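Local coordinates for mRNA export factor (Human herpesvirus 1, PDB 4YXP), which regulates viral gene expression, inhibiting host splicing and mediating nuclear export of intronless viral mRNAs, and forms an intertwined homodimer through its folded C-terminal domain, at the interface of chains A and B. Residues are numbered along the deposited sequence; one frame, centred on the assembly and turned at random. Chains: chain A/B, mRNA export factor.

The interface of chains A and B. Residues chain A 12, 16, 19; chain B 187-188, 191, 225, 230.
This is an apolar patch of the two-fold homodimer interface, where A:Leu16 and A:Ile19 from the N-terminal arm of chain A pack on B:Ile188 and B:Phe191 in the body of chain B. The short helices 10-17 and 19-22 lie across the start of B helix 188-204 and the start of B helix 230-241, so the patch is likely to help hold the arm on its partner, and its twin does the same with the chains exchanged. A:Leu16 has the most surface hidden by chain B among the residues here, 72 Å², and its two methyls divide the work. CD1 lies over one face of the B:Phe191 ring, just past its CG-CD1 border and not over the centre, 3.8 Å from ring atom CD1. CD2 lies 3.9 Å from B:Ile188 CA and also touches B:Phe191 CB. The phenylalanine ring is carried toward the leucine by a first torsion that sets CG opposite its own backbone N (chi1 171°). On the other flank, the backbone carbonyl O of B:Phe225 packs 3.7 Å from A:Leu16 CB, a contact to backbone and not to the phenylalanine ring. In the following short helix, 19-22, the side chain of A:Ile19 crosses that of B:Ile188 nearly perpendicularly. A:Ile19 CD1 lies 4.0 Å from the carbonyl O of B:Ala230, and the same methyl abuts the flank of the B:Ile188 tip, CD1 to CD1 at 3.8 Å.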
loop_
_atom_site.group_PDB
_atom_site.type_symbol
_atom_site.label_atom_id
_atom_site.label_comp_id
_atom_site.label_asym_id
_atom_site.label_seq_id
_atom_site.Cartn_x
_atom_site.Cartn_y
_atom_site.Cartn_z
ATOM N N THR A 12 19.532 -15.795 16.216
ATOM C CA THR A 12 18.515 -15.328 15.276
ATOM C C THR A 12 18.781 -15.873 13.870
ATOM O O THR A 12 17.849 -16.188 13.131
ATOM C CB THR A 12 18.454 -13.786 15.237
ATOM O OG1 THR A 12 18.115 -13.291 16.537
ATOM C CG2 THR A 12 17.410 -13.297 14.236
ATOM N N LEU A 16 16.041 -17.951 11.624
ATOM C CA LEU A 16 15.643 -17.604 10.266
ATOM C C LEU A 16 15.779 -18.787 9.312
ATOM O O LEU A 16 14.909 -19.013 8.475
ATOM C CB LEU A 16 16.467 -16.420 9.763
ATOM C CG LEU A 16 16.147 -15.090 10.450
ATOM C CD1 LEU A 16 17.224 -14.056 10.160
ATOM C CD2 LEU A 16 14.785 -14.567 10.011
ATOM N N ILE A 19 13.091 -21.787 9.456
ATOM C CA ILE A 19 11.825 -21.636 8.745
ATOM C C ILE A 19 11.636 -22.790 7.765
ATOM O O ILE A 19 10.513 -23.233 7.523
ATOM C CB ILE A 19 11.767 -20.277 8.016
ATOM C CG1 ILE A 19 11.689 -19.135 9.037
ATOM C CG2 ILE A 19 10.579 -20.220 7.052
ATOM C CD1 ILE A 19 11.893 -17.755 8.439
ATOM N N ASP B 187 13.585 -11.846 14.644
ATOM C CA ASP B 187 12.587 -12.740 14.067
ATOM C C ASP B 187 12.406 -12.415 12.591
ATOM O O ASP B 187 13.070 -11.524 12.062
ATOM C CB ASP B 187 11.251 -12.616 14.807
ATOM C CG ASP B 187 10.406 -11.461 14.295
ATOM O OD1 ASP B 187 10.905 -10.315 14.271
ATOM O OD2 ASP B 187 9.246 -11.705 13.904
ATOM N N ILE B 188 11.502 -13.127 11.925
ATOM C CA ILE B 188 11.319 -12.951 10.488
ATOM C C ILE B 188 10.731 -11.576 10.161
ATOM O O ILE B 188 11.117 -10.950 9.169
ATOM C CB ILE B 188 10.439 -14.079 9.898
ATOM C CG1 ILE B 188 10.309 -13.926 8.379
ATOM C CG2 ILE B 188 9.055 -14.094 10.546
ATOM C CD1 ILE B 188 11.622 -14.053 7.630
ATOM N N PHE B 191 13.382 -9.013 10.591
ATOM C CA PHE B 191 14.368 -9.247 9.532
ATOM C C PHE B 191 13.931 -8.588 8.230
ATOM O O PHE B 191 14.672 -7.801 7.633
ATOM C CB PHE B 191 14.592 -10.744 9.293
ATOM C CG PHE B 191 15.429 -11.034 8.074
ATOM C CD1 PHE B 191 16.810 -10.931 8.127
ATOM C CD2 PHE B 191 14.835 -11.385 6.875
ATOM C CE1 PHE B 191 17.584 -11.183 7.006
ATOM C CE2 PHE B 191 15.604 -11.638 5.748
ATOM C CZ PHE B 191 16.978 -11.536 5.814
ATOM N N PHE B 225 22.240 -16.856 6.261
ATOM C CA PHE B 225 21.041 -16.802 7.095
ATOM C C PHE B 225 19.745 -16.595 6.306
ATOM O O PHE B 225 18.659 -16.773 6.856
ATOM C CB PHE B 225 21.178 -15.692 8.143
ATOM C CG PHE B 225 21.616 -14.373 7.576
ATOM C CD1 PHE B 225 20.705 -13.524 6.974
ATOM C CD2 PHE B 225 22.942 -13.982 7.649
ATOM C CE1 PHE B 225 21.107 -12.311 6.453
ATOM C CE2 PHE B 225 23.351 -12.770 7.128
ATOM C CZ PHE B 225 22.433 -11.935 6.531
ATOM N N ALA B 230 12.068 -17.394 2.252
ATOM C CA ALA B 230 11.898 -17.243 3.697
ATOM C C ALA B 230 10.919 -16.130 4.053
ATOM O O ALA B 230 10.261 -16.199 5.092
ATOM C CB ALA B 230 13.242 -16.984 4.361
#